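Local structure of sugar-phosphate aldolase (Thermotoga maritima, 1PVT) at residues W16-L22 with Y207-E211; A25-I30 with G66-R70; P56-L60 with H110-E115; Y49-Y53 with F103-M108; M135-F140 with L190-G195. The protein belongs to the class II aldolase and adducin N-terminal domain family, with an AraD-like alpha/beta fold built on a mixed central beta-sheet. One frame throughout, in Å; residues are numbered along the deposited sequence.

Interactions 2 to 5 involve strands of one mixed sheet or their ends; interaction 1 packs helix 2-19 against helix 203-224. Interactions 1 and 2 are neighbours, with centres about 12 Å apart. Leu17 of interaction 1 packs against Ile30 and Met69 of interaction 2. Interactions 3 and 4 share helix 103-115, and their centres lie about 11 Å apart. Tyr53 joins them, because its OH touches Met58 and Ala111. Interaction 2 meets interaction 4 where Asn29 packs on His106. Interaction 5 touches interaction 4 through Trp191 and Thr105, although their centres are about 25 Å apart. Interactions 1 and 3 lie on opposite sides of the chain centre, about 25 Å between centres.

Interaction 1. Residues W16-L22 with Y207-E211; sequences WLAIKGL and YDRVE
The C-terminal end of helix 2-19 and the loop after it pack here against helix 203-224, with Tyr207 filling the gap. Tyr207 has CG anti to the backbone N (chi1 178°), which sends the ring away from its own helix and into the other segment. Leu17 CD1 sits at the edge of the Tyr207 ring, in the ring plane; it is modelled too close to CE1 for the exact distance to be trusted. Trp16 contributes its CB, 3.7 Å from Tyr207 CZ, while its indole leads away. Leu22 CD1 approaches across the ring direction and lies 3.7 Å from Tyr207 CE1. Lys20 CD passes the phenol end, 3.4 Å from Tyr207 OH. The Lys20 chain then bends at chi3 (67°) and reaches the next turn of the helix. There Lys20 NZ makes a salt bridge of 2.7 Å to Glu211 OE1. The ammonium group meets that oxygen from above, 55° out of the carboxylate plane. The bridge spans the outer part of the contact, and Leu22 CD1 lies near Glu211 CG. Leu22 CD2 is a looser neighbour of Val210 CG1 at 4.4 Å. The loop is also held outside this contact: Leu22 O accepts a hydrogen bond from Thr126 OG1, and Leu17 and Ser23 are joined by a backbone bond. This is a helix C-terminus and its following loop packed on a second helix, the long helix 203-224 of the AraD-like alpha/beta fold.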
# COMPACT_ATOMS: atom_id res chain seq x y z
N TRP A 16 -4.61 -3.38 13.35
CA TRP A 16 -4.06 -4.71 13.18
C TRP A 16 -2.63 -4.71 12.69
O TRP A 16 -1.83 -5.58 13.05
CB TRP A 16 -4.95 -5.50 12.25
CG TRP A 16 -6.11 -5.99 13.02
CD1 TRP A 16 -7.34 -5.41 13.12
CD2 TRP A 16 -6.08 -7.06 13.96
NE1 TRP A 16 -8.09 -6.05 14.08
CE2 TRP A 16 -7.34 -7.07 14.61
CE3 TRP A 16 -5.11 -8.02 14.31
CZ2 TRP A 16 -7.65 -8.00 15.61
CZ3 TRP A 16 -5.42 -8.94 15.30
CH2 TRP A 16 -6.68 -8.92 15.94
N LEU A 17 -2.31 -3.72 11.88
CA LEU A 17 -0.98 -3.55 11.33
C LEU A 17 0.03 -3.32 12.48
O LEU A 17 1.10 -3.94 12.53
CB LEU A 17 -1.00 -2.32 10.40
CG LEU A 17 -0.51 -2.35 8.95
CD1 LEU A 17 -0.61 -3.73 8.37
CD2 LEU A 17 -1.35 -1.38 8.13
N ALA A 18 -0.35 -2.44 13.41
CA ALA A 18 0.49 -2.11 14.56
C ALA A 18 0.57 -3.23 15.59
O ALA A 18 1.65 -3.59 16.05
CB ALA A 18 -0.03 -0.84 15.22
N ILE A 19 -0.58 -3.78 15.94
CA ILE A 19 -0.64 -4.85 16.93
C ILE A 19 0.12 -6.09 16.50
O ILE A 19 0.67 -6.78 17.34
CB ILE A 19 -2.09 -5.25 17.24
CG1 ILE A 19 -2.19 -5.82 18.64
CG2 ILE A 19 -2.58 -6.29 16.24
CD1 ILE A 19 -2.11 -4.79 19.72
N LYS A 20 0.13 -6.39 15.21
CA LYS A 20 0.84 -7.58 14.76
C LYS A 20 2.25 -7.24 14.34
O LYS A 20 2.96 -8.07 13.78
CB LYS A 20 0.08 -8.27 13.63
CG LYS A 20 -1.26 -8.77 14.12
CD LYS A 20 -1.99 -9.60 13.08
CE LYS A 20 -1.27 -10.90 12.81
NZ LYS A 20 -2.00 -11.73 11.82
N GLY A 21 2.65 -6.01 14.64
CA GLY A 21 4.00 -5.59 14.33
C GLY A 21 4.33 -5.44 12.86
O GLY A 21 5.47 -5.15 12.49
N LEU A 22 3.33 -5.63 12.01
CA LEU A 22 3.54 -5.49 10.58
C LEU A 22 4.05 -4.08 10.21
O LEU A 22 4.74 -3.90 9.22
CB LEU A 22 2.23 -5.80 9.86
CG LEU A 22 1.88 -7.28 10.00
CD1 LEU A 22 0.44 -7.58 9.54
CD2 LEU A 22 2.88 -8.06 9.18
N TYR A 207 -4.85 -5.56 3.28
CA TYR A 207 -4.24 -6.02 4.53
C TYR A 207 -4.13 -7.54 4.56
O TYR A 207 -3.12 -8.09 5.01
CB TYR A 207 -5.07 -5.58 5.73
CG TYR A 207 -4.50 -6.09 7.04
CD1 TYR A 207 -3.34 -5.55 7.57
CD2 TYR A 207 -5.08 -7.15 7.70
CE1 TYR A 207 -2.79 -6.05 8.73
CE2 TYR A 207 -4.53 -7.66 8.86
CZ TYR A 207 -3.38 -7.10 9.36
OH TYR A 207 -2.81 -7.60 10.50
N ASP A 208 -5.16 -8.22 4.09
CA ASP A 208 -5.17 -9.67 4.06
C ASP A 208 -4.01 -10.25 3.24
O ASP A 208 -3.49 -11.32 3.55
CB ASP A 208 -6.49 -10.18 3.48
CG ASP A 208 -7.52 -10.43 4.54
OD1 ASP A 208 -7.48 -9.73 5.57
OD2 ASP A 208 -8.38 -11.32 4.34
N ARG A 209 -3.60 -9.55 2.19
CA ARG A 209 -2.51 -10.05 1.37
C ARG A 209 -1.16 -9.81 2.04
O ARG A 209 -0.22 -10.57 1.84
CB ARG A 209 -2.56 -9.42 -0.01
CG ARG A 209 -3.85 -9.67 -0.78
CD ARG A 209 -3.71 -9.07 -2.16
NE ARG A 209 -4.95 -8.55 -2.73
CZ ARG A 209 -5.79 -9.27 -3.47
NH1 ARG A 209 -5.52 -10.54 -3.74
NH2 ARG A 209 -6.87 -8.69 -3.97
N VAL A 210 -1.06 -8.74 2.83
CA VAL A 210 0.18 -8.47 3.54
C VAL A 210 0.37 -9.63 4.50
O VAL A 210 1.38 -10.33 4.44
CB VAL A 210 0.08 -7.19 4.36
CG1 VAL A 210 1.30 -7.05 5.23
CG2 VAL A 210 -0.04 -6.01 3.44
N GLU A 211 -0.62 -9.85 5.37
CA GLU A 211 -0.58 -10.94 6.34
C GLU A 211 -0.09 -12.22 5.69
O GLU A 211 0.93 -12.78 6.09
CB GLU A 211 -1.96 -11.19 6.91
CG GLU A 211 -2.23 -10.50 8.20
CD GLU A 211 -3.48 -11.03 8.85
OE1 GLU A 211 -3.70 -10.73 10.05
OE2 GLU A 211 -4.25 -11.74 8.17

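Interaction 2. Residues A25-I30 with G66-R70; sequences ANAGNI and GSRMR
Gly66 comes first, with its carbonyl O 3.9 Å from Asn26 CB. Ser67 O accepts a bond of 2.7 Å from water 2, which also lies 2.6 Å from Asn29 OD1. This water cannot serve all its neighbours at once, since it has two protons. Thr63 OG1 is a further partner of Asn29 OD1, and Ser67 OG bonds to Ala64 O. Arg68 holds the N-cap position of helix 69-72, while its NE forms a salt bridge with Glu71. Met69, a selenomethionine, folds back at chi2 (-52°), so that its SE rests 4.0 Å from Ile30 CD1. Its CE comes close to Gly28 O. Arg70 N donates to water 1 at 3.0 Å, and this water makes a weak bond to Ala25 O. The segments run about at right angles (94°). Strands 28-34 and 58-63 are antiparallel neighbours in the sheet, and this contact joins the entry of the one to the turn and short helix that follow the other.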
# COMPACT_ATOMS: atom_id res chain seq x y z
N ALA A 25 6.98 2.49 13.85
CA ALA A 25 7.32 3.89 13.72
C ALA A 25 6.26 4.49 12.82
O ALA A 25 5.07 4.25 13.02
CB ALA A 25 8.69 4.03 13.09
N ASN A 26 6.68 5.24 11.81
CA ASN A 26 5.74 5.86 10.88
C ASN A 26 5.94 5.26 9.51
O ASN A 26 5.47 5.80 8.51
CB ASN A 26 6.01 7.35 10.81
CG ASN A 26 7.48 7.65 10.87
OD1 ASN A 26 8.29 7.01 10.20
ND2 ASN A 26 7.85 8.63 11.69
N ALA A 27 6.64 4.14 9.47
CA ALA A 27 6.94 3.45 8.22
C ALA A 27 5.76 2.64 7.74
O ALA A 27 5.69 1.42 7.96
CB ALA A 27 8.15 2.54 8.41
N GLY A 28 4.84 3.29 7.06
CA GLY A 28 3.67 2.59 6.55
C GLY A 28 2.51 3.54 6.30
O GLY A 28 2.19 4.39 7.15
N ASN A 29 1.87 3.39 5.14
CA ASN A 29 0.75 4.24 4.80
C ASN A 29 -0.30 3.43 4.13
O ASN A 29 -0.04 2.32 3.66
CB ASN A 29 1.20 5.34 3.85
CG ASN A 29 2.27 6.21 4.46
OD1 ASN A 29 1.99 7.04 5.33
ND2 ASN A 29 3.51 6.01 4.01
N ILE A 30 -1.50 4.00 4.08
CA ILE A 30 -2.64 3.34 3.46
C ILE A 30 -3.31 4.36 2.57
O ILE A 30 -3.23 5.55 2.82
CB ILE A 30 -3.65 2.89 4.53
CG1 ILE A 30 -2.97 1.98 5.56
CG2 ILE A 30 -4.85 2.22 3.86
CD1 ILE A 30 -3.80 1.66 6.78
N GLY A 66 3.92 11.68 8.59
CA GLY A 66 4.36 11.45 9.95
C GLY A 66 3.42 10.53 10.71
O GLY A 66 3.63 10.24 11.90
N SER A 67 2.39 10.07 10.01
CA SER A 67 1.38 9.20 10.60
C SER A 67 1.92 7.81 10.92
O SER A 67 2.66 7.20 10.13
CB SER A 67 0.16 9.07 9.67
OG SER A 67 0.41 8.21 8.58
N ARG A 68 1.54 7.34 12.10
CA ARG A 68 1.93 6.04 12.61
C ARG A 68 0.66 5.24 12.84
O ARG A 68 -0.28 5.71 13.46
CB ARG A 68 2.70 6.23 13.91
CG ARG A 68 4.05 6.86 13.67
CD ARG A 68 4.77 7.21 14.95
NE ARG A 68 4.27 8.44 15.55
CZ ARG A 68 5.04 9.41 16.03
NH1 ARG A 68 6.37 9.31 15.98
NH2 ARG A 68 4.48 10.49 16.57
N MSE A 69 0.66 4.03 12.32
CA MSE A 69 -0.49 3.15 12.43
C MSE A 69 -1.01 2.99 13.84
O MSE A 69 -2.23 2.86 14.05
CB MSE A 69 -0.16 1.78 11.86
CG MSE A 69 0.36 1.81 10.44
SE MSE A 69 -0.78 2.80 9.17
CE MSE A 69 0.03 4.56 9.35
N ARG A 70 -0.11 2.99 14.82
CA ARG A 70 -0.52 2.79 16.21
C ARG A 70 -1.26 4.00 16.69
O ARG A 70 -1.72 4.05 17.82
CB ARG A 70 0.68 2.53 17.12
CG ARG A 70 1.58 3.74 17.38
CD ARG A 70 2.62 3.44 18.46
NE ARG A 70 3.39 4.63 18.83
CZ ARG A 70 4.49 5.04 18.20
NH1 ARG A 70 4.96 4.35 17.17
NH2 ARG A 70 5.10 6.16 18.60
O HOH W 1 2.78 2.18 14.35
O HOH W 2 3.39 7.18 7.57

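Interaction 3. Residues P56-L60 with H110-E115; sequences PEMYL and HAKFKE
Helix 103-115 lies on one face of the central sheet and meets strand 58-63, as expected of an alpha/beta fold. The two axes come within 10.8 Å, with their directions 123° apart. Met58, a selenomethionine, crosses the gap. Met58 CE lies 3.6 Å from His110 CB and 4.2 Å from Ala111 CB. The selenium of Met58 sits 5.0 Å from the centroid of the His110 ring, in an oblique position 41° off the normal. Ser31 OG pairs with His110 NE2. Farther along the helix, Lys114 reaches out straight as far as CE and bends at chi4 (69°). Its aliphatic part lies on the proline, with Lys114 CD 3.9 Å from Pro56 CB. Lys114 CE is 3.2 Å from Glu57 O. The Glu57 carboxylate turns to Arg37 instead. At the solvent side, Glu115 crosses the Pro56 ring at about a right angle, with Glu115 OE2 3.8 Å from Pro56 CD.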
# COMPACT_ATOMS: atom_id res chain seq x y z
N PRO A 56 -6.92 11.42 -14.42
CA PRO A 56 -8.33 11.75 -14.17
C PRO A 56 -8.58 12.39 -12.81
O PRO A 56 -7.67 12.54 -11.99
CB PRO A 56 -9.03 10.40 -14.31
CG PRO A 56 -8.18 9.68 -15.31
CD PRO A 56 -6.77 10.02 -14.85
N GLU A 57 -9.82 12.78 -12.57
CA GLU A 57 -10.20 13.38 -11.30
C GLU A 57 -10.60 12.26 -10.35
O GLU A 57 -11.16 11.25 -10.79
CB GLU A 57 -11.39 14.32 -11.51
CG GLU A 57 -12.09 14.70 -10.23
CD GLU A 57 -13.53 15.10 -10.47
OE1 GLU A 57 -14.27 14.32 -11.12
OE2 GLU A 57 -13.93 16.19 -10.00
N MSE A 58 -10.32 12.44 -9.06
CA MSE A 58 -10.68 11.43 -8.05
C MSE A 58 -10.62 11.96 -6.63
O MSE A 58 -10.13 13.05 -6.37
CB MSE A 58 -9.75 10.21 -8.14
CG MSE A 58 -8.29 10.53 -7.78
SE MSE A 58 -7.16 8.98 -7.38
CE MSE A 58 -6.47 8.58 -9.14
N TYR A 59 -11.15 11.16 -5.71
CA TYR A 59 -11.14 11.48 -4.29
C TYR A 59 -10.46 10.31 -3.61
O TYR A 59 -10.89 9.17 -3.77
CB TYR A 59 -12.56 11.58 -3.73
CG TYR A 59 -13.36 12.76 -4.21
CD1 TYR A 59 -13.28 13.99 -3.57
CD2 TYR A 59 -14.25 12.62 -5.27
CE1 TYR A 59 -14.08 15.05 -3.97
CE2 TYR A 59 -15.05 13.67 -5.68
CZ TYR A 59 -14.97 14.88 -5.03
OH TYR A 59 -15.81 15.89 -5.44
N LEU A 60 -9.40 10.57 -2.88
CA LEU A 60 -8.74 9.47 -2.20
C LEU A 60 -8.35 9.81 -0.76
O LEU A 60 -7.96 10.94 -0.44
CB LEU A 60 -7.52 8.99 -2.99
CG LEU A 60 -6.14 9.56 -2.63
CD1 LEU A 60 -5.04 8.59 -3.03
CD2 LEU A 60 -5.97 10.91 -3.29
N HIS A 110 -2.97 4.73 -8.32
CA HIS A 110 -4.39 5.03 -8.29
C HIS A 110 -4.90 5.44 -9.65
O HIS A 110 -5.87 4.86 -10.16
CB HIS A 110 -4.68 6.13 -7.25
CG HIS A 110 -4.89 5.61 -5.86
ND1 HIS A 110 -5.78 4.59 -5.57
CD2 HIS A 110 -4.35 5.98 -4.68
CE1 HIS A 110 -5.78 4.37 -4.27
NE2 HIS A 110 -4.92 5.20 -3.70
N ALA A 111 -4.26 6.43 -10.26
CA ALA A 111 -4.67 6.88 -11.58
C ALA A 111 -4.82 5.67 -12.51
O ALA A 111 -5.90 5.40 -13.04
CB ALA A 111 -3.66 7.88 -12.13
N LYS A 112 -3.73 4.93 -12.69
CA LYS A 112 -3.71 3.77 -13.57
C LYS A 112 -4.76 2.73 -13.22
O LYS A 112 -5.35 2.11 -14.09
CB LYS A 112 -2.32 3.14 -13.56
CG LYS A 112 -1.18 4.17 -13.62
CD LYS A 112 -1.20 5.05 -14.90
CE LYS A 112 -0.77 4.27 -16.15
NZ LYS A 112 -0.61 5.12 -17.38
N PHE A 113 -4.97 2.54 -11.92
CA PHE A 113 -5.96 1.58 -11.45
C PHE A 113 -7.36 2.00 -11.86
O PHE A 113 -8.20 1.16 -12.22
CB PHE A 113 -5.87 1.47 -9.92
CG PHE A 113 -5.06 0.30 -9.44
CD1 PHE A 113 -4.94 0.04 -8.08
CD2 PHE A 113 -4.46 -0.58 -10.35
CE1 PHE A 113 -4.24 -1.07 -7.63
CE2 PHE A 113 -3.75 -1.69 -9.91
CZ PHE A 113 -3.65 -1.94 -8.54
N LYS A 114 -7.61 3.30 -11.79
CA LYS A 114 -8.91 3.85 -12.15
C LYS A 114 -9.20 3.49 -13.60
O LYS A 114 -10.32 3.12 -13.95
CB LYS A 114 -8.88 5.37 -11.97
CG LYS A 114 -10.24 6.03 -11.98
CD LYS A 114 -10.11 7.54 -11.83
CE LYS A 114 -11.47 8.21 -11.76
NZ LYS A 114 -12.19 7.90 -10.50
N GLU A 115 -8.16 3.58 -14.44
CA GLU A 115 -8.28 3.26 -15.86
C GLU A 115 -8.25 1.75 -16.09
O GLU A 115 -9.17 1.18 -16.68
CB GLU A 115 -7.14 3.92 -16.64
CG GLU A 115 -7.25 5.44 -16.74
CD GLU A 115 -6.09 6.08 -17.51
OE1 GLU A 115 -5.72 5.55 -18.58
OE2 GLU A 115 -5.56 7.12 -17.04

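Interaction 4. Residues Y49-Y53 with F103-M108; sequences YGFDY and FPTHLM
The ring of Phe51 meets Leu107 at its edge: Leu107 CD1 lies near the ring plane, 3.4 Å from Phe51 CZ. One face of the Phe51 ring is covered by Tyr49 CB, 3.9 Å above its centre. The Tyr49 ring also uses its edge, with Phe103 CZ in its plane and 3.8 Å from Tyr49 CD2. Phe51 CG stands between the backbone N and the carbonyl carbon (chi1 60°), and the ring points at the helix. Two more helix residues touch it obliquely. Pro104 CB is 3.7 Å from Phe51 CE2, and CE of the selenomethionine Met108 is 3.6 Å from Phe51 CE1. Leu107 meets the two tyrosine rings as well. Leu107 CD1 lies 4.0 Å from Tyr49 CE2, while Leu107 CD2 lies 3.9 Å from Tyr53 CE1. Three rings of the 49-53 segment therefore touch one leucine. The segment turns a corner at residues 50 and 51, between strands 45-49 and 52-53. Around the contact, Tyr90 packs on Tyr49 and Phe103, and Val173 on Phe51 and Met108. The tyrosine hydroxyls bond outside the two segments: Tyr49 OH with Leu85 O, and Tyr53 OH with Pro56 O. These bonds help to fix the ring positions. No hydrogen bond crosses between the segments, so shape fit and apolar burial hold the corner to the helix start.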
# COMPACT_ATOMS: atom_id res chain seq x y z
N TYR A 49 0.65 19.83 -5.89
CA TYR A 49 1.16 18.48 -6.11
C TYR A 49 2.68 18.47 -6.03
O TYR A 49 3.28 17.46 -5.66
CB TYR A 49 0.75 17.99 -7.49
CG TYR A 49 -0.68 17.55 -7.63
CD1 TYR A 49 -1.49 18.06 -8.63
CD2 TYR A 49 -1.21 16.58 -6.78
CE1 TYR A 49 -2.80 17.62 -8.80
CE2 TYR A 49 -2.51 16.14 -6.93
CZ TYR A 49 -3.30 16.66 -7.94
OH TYR A 49 -4.59 16.23 -8.09
N GLY A 50 3.29 19.60 -6.37
CA GLY A 50 4.74 19.68 -6.36
C GLY A 50 5.22 19.20 -7.72
O GLY A 50 6.41 19.23 -8.03
N PHE A 51 4.26 18.77 -8.52
CA PHE A 51 4.49 18.27 -9.87
C PHE A 51 3.19 18.41 -10.66
O PHE A 51 2.15 18.70 -10.07
CB PHE A 51 4.93 16.80 -9.82
CG PHE A 51 3.92 15.87 -9.19
CD1 PHE A 51 2.91 15.28 -9.95
CD2 PHE A 51 3.99 15.56 -7.83
CE1 PHE A 51 1.99 14.39 -9.38
CE2 PHE A 51 3.08 14.68 -7.24
CZ PHE A 51 2.08 14.10 -8.02
N ASP A 52 3.24 18.21 -11.97
CA ASP A 52 2.02 18.36 -12.76
C ASP A 52 1.21 17.09 -12.96
O ASP A 52 1.58 16.21 -13.75
CB ASP A 52 2.30 18.96 -14.13
CG ASP A 52 1.02 19.21 -14.91
OD1 ASP A 52 0.34 18.22 -15.29
OD2 ASP A 52 0.69 20.39 -15.13
N TYR A 53 0.08 17.03 -12.28
CA TYR A 53 -0.81 15.90 -12.37
C TYR A 53 -1.69 16.02 -13.60
O TYR A 53 -2.37 17.02 -13.80
CB TYR A 53 -1.68 15.82 -11.12
CG TYR A 53 -2.66 14.69 -11.18
CD1 TYR A 53 -2.22 13.37 -11.25
CD2 TYR A 53 -4.03 14.94 -11.21
CE1 TYR A 53 -3.12 12.32 -11.35
CE2 TYR A 53 -4.95 13.90 -11.31
CZ TYR A 53 -4.49 12.59 -11.38
OH TYR A 53 -5.39 11.54 -11.46
N PHE A 103 2.75 10.06 -1.13
CA PHE A 103 1.47 10.39 -1.73
C PHE A 103 1.58 10.32 -3.26
O PHE A 103 0.76 9.67 -3.92
CB PHE A 103 1.06 11.79 -1.22
CG PHE A 103 0.22 12.58 -2.18
CD1 PHE A 103 -0.83 11.99 -2.88
CD2 PHE A 103 0.48 13.94 -2.36
CE1 PHE A 103 -1.63 12.75 -3.77
CE2 PHE A 103 -0.31 14.71 -3.24
CZ PHE A 103 -1.36 14.12 -3.94
N PRO A 104 2.60 10.96 -3.83
CA PRO A 104 2.82 10.98 -5.28
C PRO A 104 2.81 9.58 -5.86
O PRO A 104 2.16 9.31 -6.89
CB PRO A 104 4.19 11.62 -5.40
CG PRO A 104 4.21 12.57 -4.25
CD PRO A 104 3.65 11.74 -3.14
N THR A 105 3.53 8.67 -5.20
CA THR A 105 3.61 7.29 -5.65
C THR A 105 2.22 6.68 -5.72
O THR A 105 1.82 6.16 -6.75
CB THR A 105 4.47 6.47 -4.70
OG1 THR A 105 5.76 7.08 -4.56
CG2 THR A 105 4.63 5.08 -5.24
N HIS A 106 1.49 6.75 -4.61
CA HIS A 106 0.13 6.22 -4.53
C HIS A 106 -0.70 6.81 -5.66
O HIS A 106 -1.51 6.13 -6.29
CB HIS A 106 -0.52 6.62 -3.20
CG HIS A 106 -0.01 5.85 -2.02
ND1 HIS A 106 -0.79 4.92 -1.36
CD2 HIS A 106 1.19 5.85 -1.41
CE1 HIS A 106 -0.08 4.38 -0.39
NE2 HIS A 106 1.12 4.93 -0.39
N LEU A 107 -0.48 8.10 -5.88
CA LEU A 107 -1.19 8.82 -6.91
C LEU A 107 -1.14 8.03 -8.19
O LEU A 107 -2.17 7.68 -8.76
CB LEU A 107 -0.57 10.18 -7.15
CG LEU A 107 -1.56 11.33 -7.02
CD1 LEU A 107 -0.95 12.57 -7.63
CD2 LEU A 107 -2.87 10.97 -7.71
N MSE A 108 0.08 7.74 -8.63
CA MSE A 108 0.28 7.02 -9.87
C MSE A 108 -0.44 5.69 -9.98
O MSE A 108 -1.10 5.43 -10.98
CB MSE A 108 1.77 6.83 -10.13
CG MSE A 108 2.49 8.14 -10.42
SE MSE A 108 1.44 9.39 -11.53
CE MSE A 108 1.53 10.96 -10.36

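Interaction 5. Residues M135-F140 with L190-G195; sequences MNLEEF and LWDKHG
A selenomethionine methyl tucked against a tight turn is the striking feature here. CE of Met135 lies 3.5 Å from Gly195 N and 3.7 Å from Lys193 N, so it meets the backbone of the turn and of the glycine just after it. Met135 reaches there through an extended CB-CG-SE part and a bend at chi3 (-66°). Met135 SE also rests 4.1 Å from Leu190 CD2. The turn is of type II, from Trp191 to His194, and it closes with a bond of 2.6 Å from His194 N to Trp191 O. It links the antiparallel strands 188-191 and 196-200 as a beta hairpin of the central sheet. The 135-140 loop, which follows helix 129-134, covers one side of that hairpin. Within its own loop, the Phe140 ring has Met135 CA 4.0 Å above the centre of one face. Across the contact, Asp192 OD2 sits at the ring edge, in plane, 3.2 Å from Phe140 CE2. The ring and carboxylate planes are 50° apart. Such an approach probably suits the slightly positive ring hydrogens. Val164 of strand 163-165 touches both of these side chains. Leu190 CD1 is a looser edge neighbour of the Phe140 ring. Near the solvent, Lys193 bends at chi2 and stretches over to Asn136. Lys193 NZ gives a weak hydrogen bond of 3.2 Å to Asn136 OD1.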
# COMPACT_ATOMS: atom_id res chain seq x y z
N MSE A 135 14.27 -10.31 2.11
CA MSE A 135 14.83 -9.52 1.03
C MSE A 135 16.24 -9.02 1.33
O MSE A 135 16.79 -8.20 0.61
CB MSE A 135 13.93 -8.34 0.72
CG MSE A 135 12.52 -8.73 0.36
SE MSE A 135 11.54 -7.21 -0.27
CE MSE A 135 11.50 -6.20 1.40
N ASN A 136 16.81 -9.53 2.41
CA ASN A 136 18.15 -9.12 2.80
C ASN A 136 19.15 -10.22 2.46
O ASN A 136 20.33 -10.13 2.78
CB ASN A 136 18.18 -8.83 4.30
CG ASN A 136 18.86 -7.52 4.60
OD1 ASN A 136 20.06 -7.36 4.37
ND2 ASN A 136 18.10 -6.56 5.11
N LEU A 137 18.65 -11.27 1.80
CA LEU A 137 19.46 -12.41 1.38
C LEU A 137 19.86 -12.27 -0.09
O LEU A 137 19.02 -11.97 -0.94
CB LEU A 137 18.68 -13.72 1.55
CG LEU A 137 18.12 -14.13 2.91
CD1 LEU A 137 17.51 -15.52 2.79
CD2 LEU A 137 19.22 -14.13 3.94
N GLU A 138 21.14 -12.51 -0.38
CA GLU A 138 21.63 -12.43 -1.75
C GLU A 138 20.73 -13.22 -2.70
O GLU A 138 20.13 -12.65 -3.62
CB GLU A 138 23.07 -12.95 -1.82
CG GLU A 138 24.11 -12.05 -1.16
CD GLU A 138 24.36 -10.76 -1.94
OE1 GLU A 138 24.75 -10.84 -3.13
OE2 GLU A 138 24.17 -9.66 -1.37
N GLU A 139 20.61 -14.53 -2.46
CA GLU A 139 19.78 -15.38 -3.31
C GLU A 139 18.30 -15.19 -2.99
O GLU A 139 17.57 -16.15 -2.74
CB GLU A 139 20.18 -16.85 -3.15
CG GLU A 139 20.05 -17.42 -1.75
CD GLU A 139 20.19 -18.94 -1.76
OE1 GLU A 139 21.21 -19.45 -2.29
OE2 GLU A 139 19.27 -19.61 -1.24
N PHE A 140 17.88 -13.94 -3.02
CA PHE A 140 16.51 -13.60 -2.71
C PHE A 140 15.56 -13.96 -3.84
O PHE A 140 14.53 -14.60 -3.62
CB PHE A 140 16.47 -12.11 -2.37
CG PHE A 140 15.12 -11.48 -2.50
CD1 PHE A 140 13.98 -12.14 -2.07
CD2 PHE A 140 15.00 -10.20 -3.03
CE1 PHE A 140 12.73 -11.54 -2.17
CE2 PHE A 140 13.77 -9.59 -3.13
CZ PHE A 140 12.63 -10.27 -2.70
N LEU A 190 6.67 -6.01 -4.34
CA LEU A 190 7.67 -5.92 -3.28
C LEU A 190 8.71 -4.90 -3.66
O LEU A 190 9.44 -5.11 -4.62
CB LEU A 190 8.38 -7.26 -3.09
CG LEU A 190 7.65 -8.38 -2.39
CD1 LEU A 190 8.33 -9.67 -2.75
CD2 LEU A 190 7.64 -8.17 -0.88
N TRP A 191 8.77 -3.78 -2.94
CA TRP A 191 9.78 -2.77 -3.22
C TRP A 191 11.02 -3.32 -2.57
O TRP A 191 11.21 -3.21 -1.37
CB TRP A 191 9.47 -1.41 -2.60
CG TRP A 191 8.28 -0.73 -3.17
CD1 TRP A 191 7.56 -1.10 -4.28
CD2 TRP A 191 7.65 0.45 -2.66
NE1 TRP A 191 6.53 -0.22 -4.49
CE2 TRP A 191 6.56 0.75 -3.51
CE3 TRP A 191 7.90 1.29 -1.57
CZ2 TRP A 191 5.72 1.84 -3.30
CZ3 TRP A 191 7.07 2.38 -1.36
CH2 TRP A 191 5.99 2.64 -2.22
N ASP A 192 11.86 -3.95 -3.38
CA ASP A 192 13.08 -4.56 -2.88
C ASP A 192 13.78 -3.68 -1.86
O ASP A 192 14.14 -2.54 -2.16
CB ASP A 192 14.02 -4.87 -4.04
CG ASP A 192 15.25 -5.63 -3.60
OD1 ASP A 192 16.12 -5.00 -2.95
OD2 ASP A 192 15.35 -6.85 -3.87
N LYS A 193 13.93 -4.22 -0.65
CA LYS A 193 14.60 -3.54 0.45
C LYS A 193 13.70 -2.55 1.20
O LYS A 193 14.08 -2.04 2.25
CB LYS A 193 15.84 -2.81 -0.07
CG LYS A 193 16.99 -2.76 0.90
CD LYS A 193 17.68 -4.10 1.01
CE LYS A 193 18.88 -4.02 1.95
NZ LYS A 193 19.69 -5.28 1.95
N HIS A 194 12.50 -2.29 0.67
CA HIS A 194 11.59 -1.34 1.31
C HIS A 194 10.18 -1.87 1.51
O HIS A 194 9.20 -1.20 1.17
CB HIS A 194 11.53 -0.05 0.49
CG HIS A 194 12.87 0.57 0.25
ND1 HIS A 194 13.22 1.80 0.78
CD2 HIS A 194 13.96 0.12 -0.42
CE1 HIS A 194 14.47 2.07 0.45
NE2 HIS A 194 14.94 1.07 -0.28
N GLY A 195 10.09 -3.07 2.05
CA GLY A 195 8.78 -3.63 2.30
C GLY A 195 7.92 -3.98 1.10
O GLY A 195 8.40 -4.32 0.03